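Local coordinates for S-locus protein 11 (Brassica rapa subsp. oleifera, PDB 5GYY), which probably acts as the secreted, disulfide-rich pollen ligand by which Brassica recognises and rejects its own pollen in self-incompatibility, at residues L13-S18 with E28-N33. Sequence-based numbering, arbitrary orientation.
Sequences LNSGGS and EAFYTN
Leu13 sets its CG anti to the carbonyl carbon (chi1 -59°), which carries the CD1 branch to the helix, while Phe30 holds CG anti to the backbone N (chi1 -172°), swinging its ring out toward the strand, where CE2 meets Leu13 CB. These side chains join edge strand 9-16 to helix 23-35 in the defensin-like fold, where one helix packs on a three-stranded antiparallel sheet. The disulfide Cys27-Cys53 ties that helix to the central strand, and Leu13 pairs with Cys53 through backbone hydrogen bonding, which sets the contact beside the bridge. The axes of strand residues 13-16 and helix residues 28-33 come no closer than 10.1 Å, their directions 111° apart; apolar packing bridges the gap, with no hydrogen bond across it.

Leucine suits position 13 because its two parts serve different neighbours. Its CB meets the Phe30 ring obliquely, 3.7 Å from CE2, whereas its CD1 reaches the helix backbone, 3.7 Å from Tyr31 CA. The same methyl lies at the edge of the Tyr31 ring, close to its plane, and the two side chains cross at roughly a right angle. That ring also meets His11, earlier on the same strand, edge to face. Phe30 offers one side of its ring, CD2 and CE2, to Leu13 CB, with Arg51 of the central strand also against it; chains of other proteins in the assembly pack on it too.

Strand alternation turns Asn14 away from the helix, and its ND2 donates to the backbone of another protein's chain. Ser15 faces inward again, its small side chain fitting beside the aromatic ring: OG stands obliquely to Phe30, 4.4 Å from CE2.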
ATOM      1  N   LEU C  13     -12.047  10.598  13.244  1.00 21.20           N
ATOM      2  CA  LEU C  13     -12.129  11.223  11.933  1.00 16.57           C
ATOM      3  C   LEU C  13     -10.992  10.682  11.072  1.00 15.09           C
ATOM      4  O   LEU C  13      -9.823  10.934  11.350  1.00 22.57           O
ATOM      5  CB  LEU C  13     -12.073  12.744  12.068  1.00 22.79           C
ATOM      6  CG  LEU C  13     -13.208  13.305  12.944  1.00 26.27           C
ATOM      7  CD1 LEU C  13     -13.026  14.773  13.251  1.00 24.85           C
ATOM      8  CD2 LEU C  13     -14.583  13.062  12.309  1.00 27.33           C
ATOM      9  N   ASN C  14     -11.335   9.904  10.052  1.00  8.08           N
ATOM     10  CA  ASN C  14     -10.326   9.269   9.217  1.00 14.35           C
ATOM     11  C   ASN C  14     -10.519   9.702   7.769  1.00 17.20           C
ATOM     12  O   ASN C  14     -11.639   9.945   7.347  1.00 13.27           O
ATOM     13  CB  ASN C  14     -10.403   7.738   9.318  1.00 13.89           C
ATOM     14  CG  ASN C  14     -10.371   7.227  10.765  1.00 14.41           C
ATOM     15  OD1 ASN C  14      -9.838   7.889  11.660  1.00 10.35           O
ATOM     16  ND2 ASN C  14     -10.972   6.045  10.996  1.00  4.98           N
ATOM     17  N   SER C  15      -9.426   9.822   7.019  1.00 21.29           N
ATOM     18  CA  SER C  15      -9.503  10.122   5.584  1.00 21.71           C
ATOM     19  C   SER C  15      -8.173   9.844   4.878  1.00 14.00           C
ATOM     20  O   SER C  15      -7.152   9.659   5.540  1.00 19.24           O
ATOM     21  CB  SER C  15      -9.953  11.567   5.367  1.00 18.19           C
ATOM     22  OG  SER C  15      -9.047  12.456   5.987  1.00 28.74           O
ATOM     23  N   GLY C  16      -8.188   9.830   3.543  1.00  3.25           N
ATOM     24  CA  GLY C  16      -6.986   9.565   2.766  1.00  9.62           C
ATOM     25  C   GLY C  16      -5.887  10.582   3.059  1.00  1.97           C
ATOM     26  O   GLY C  16      -6.164  11.725   3.406  1.00 15.34           O
ATOM     27  N   GLY C  17      -4.636  10.162   2.959  1.00 10.28           N
ATOM     28  CA  GLY C  17      -3.531  11.090   3.182  1.00  9.12           C
ATOM     29  C   GLY C  17      -2.636  10.757   4.371  1.00 19.54           C
ATOM     30  O   GLY C  17      -2.439   9.586   4.719  1.00 16.52           O
ATOM     31  N   SER C  18      -2.086  11.790   5.002  1.00  9.39           N
ATOM     32  CA  SER C  18      -1.181  11.571   6.112  1.00  6.74           C
ATOM     33  C   SER C  18      -1.305  12.648   7.180  1.00 10.96           C
ATOM     34  O   SER C  18      -2.010  13.629   6.999  1.00 15.49           O
ATOM     35  CB  SER C  18       0.278  11.474   5.632  1.00 17.92           C
ATOM     36  OG  SER C  18       0.654  12.642   4.919  1.00 27.51           O
ATOM     37  N   GLU C  28      -7.563  18.638  14.945  1.00 15.24           N
ATOM     38  CA  GLU C  28      -8.385  19.454  15.838  1.00 19.54           C
ATOM     39  C   GLU C  28      -9.214  20.477  15.074  1.00 21.74           C
ATOM     40  O   GLU C  28     -10.390  20.695  15.373  1.00 25.66           O
ATOM     41  CB  GLU C  28      -7.516  20.158  16.890  1.00 13.79           C
ATOM     42  CG  GLU C  28      -6.980  19.231  17.974  1.00 22.28           C
ATOM     43  CD  GLU C  28      -5.749  19.799  18.680  1.00 26.56           C
ATOM     44  OE1 GLU C  28      -5.437  20.993  18.471  1.00 30.21           O
ATOM     45  OE2 GLU C  28      -5.099  19.046  19.440  1.00 18.30           O
ATOM     46  N   ALA C  29      -8.596  21.084  14.072  1.00 13.72           N
ATOM     47  CA  ALA C  29      -9.288  22.031  13.222  1.00 19.57           C
ATOM     48  C   ALA C  29     -10.374  21.293  12.430  1.00 22.22           C
ATOM     49  O   ALA C  29     -11.481  21.802  12.269  1.00 21.59           O
ATOM     50  CB  ALA C  29      -8.283  22.718  12.262  1.00  1.68           C
ATOM     51  N   PHE C  30     -10.029  20.092  11.953  1.00 20.70           N
ATOM     52  CA  PHE C  30     -10.929  19.196  11.230  1.00 21.81           C
ATOM     53  C   PHE C  30     -12.137  18.876  12.114  1.00 21.83           C
ATOM     54  O   PHE C  30     -13.287  18.953  11.668  1.00 20.57           O
ATOM     55  CB  PHE C  30     -10.177  17.909  10.849  1.00 16.89           C
ATOM     56  CG  PHE C  30     -10.946  16.974   9.929  1.00 14.00           C
ATOM     57  CD1 PHE C  30     -11.980  17.435   9.128  1.00 16.44           C
ATOM     58  CD2 PHE C  30     -10.619  15.621   9.872  1.00 18.13           C
ATOM     59  CE1 PHE C  30     -12.679  16.563   8.273  1.00 11.20           C
ATOM     60  CE2 PHE C  30     -11.301  14.751   9.031  1.00 17.62           C
ATOM     61  CZ  PHE C  30     -12.336  15.225   8.227  1.00  9.15           C
ATOM     62  N   TYR C  31     -11.869  18.558  13.378  1.00 20.26           N
ATOM     63  CA  TYR C  31     -12.935  18.260  14.326  1.00 14.10           C
ATOM     64  C   TYR C  31     -13.876  19.446  14.497  1.00 15.51           C
ATOM     65  O   TYR C  31     -15.095  19.309  14.335  1.00 13.26           O
ATOM     66  CB  TYR C  31     -12.375  17.824  15.680  1.00 15.61           C
ATOM     67  CG  TYR C  31     -13.449  17.637  16.739  1.00 24.98           C
ATOM     68  CD1 TYR C  31     -14.227  16.482  16.770  1.00 25.61           C
ATOM     69  CD2 TYR C  31     -13.686  18.616  17.705  1.00 26.51           C
ATOM     70  CE1 TYR C  31     -15.216  16.308  17.724  1.00 33.02           C
ATOM     71  CE2 TYR C  31     -14.674  18.450  18.672  1.00 28.16           C
ATOM     72  CZ  TYR C  31     -15.434  17.293  18.676  1.00 33.21           C
ATOM     73  OH  TYR C  31     -16.410  17.114  19.626  1.00 29.42           O
ATOM     74  N   THR C  32     -13.306  20.609  14.798  1.00 13.06           N
ATOM     75  CA  THR C  32     -14.100  21.817  14.972  1.00 20.66           C
ATOM     76  C   THR C  32     -14.971  22.094  13.751  1.00 27.25           C
ATOM     77  O   THR C  32     -16.161  22.388  13.874  1.00 28.38           O
ATOM     78  CB  THR C  32     -13.210  23.019  15.234  1.00 20.16           C
ATOM     79  OG1 THR C  32     -12.414  22.756  16.395  1.00 31.24           O
ATOM     80  CG2 THR C  32     -14.056  24.273  15.453  1.00 11.40           C
ATOM     81  N   ASN C  33     -14.372  21.983  12.570  1.00 26.12           N
ATOM     82  CA  ASN C  33     -15.103  22.156  11.327  1.00 23.47           C
ATOM     83  C   ASN C  33     -16.293  21.192  11.178  1.00 17.46           C
ATOM     84  O   ASN C  33     -17.311  21.538  10.569  1.00 15.32           O
ATOM     85  CB  ASN C  33     -14.153  22.015  10.141  1.00 29.55           C
ATOM     86  CG  ASN C  33     -14.850  21.527   8.912  1.00 34.79           C
ATOM     87  OD1 ASN C  33     -14.904  20.324   8.658  1.00 36.30           O
ATOM     88  ND2 ASN C  33     -15.435  22.449   8.157  1.00 43.29           N
TER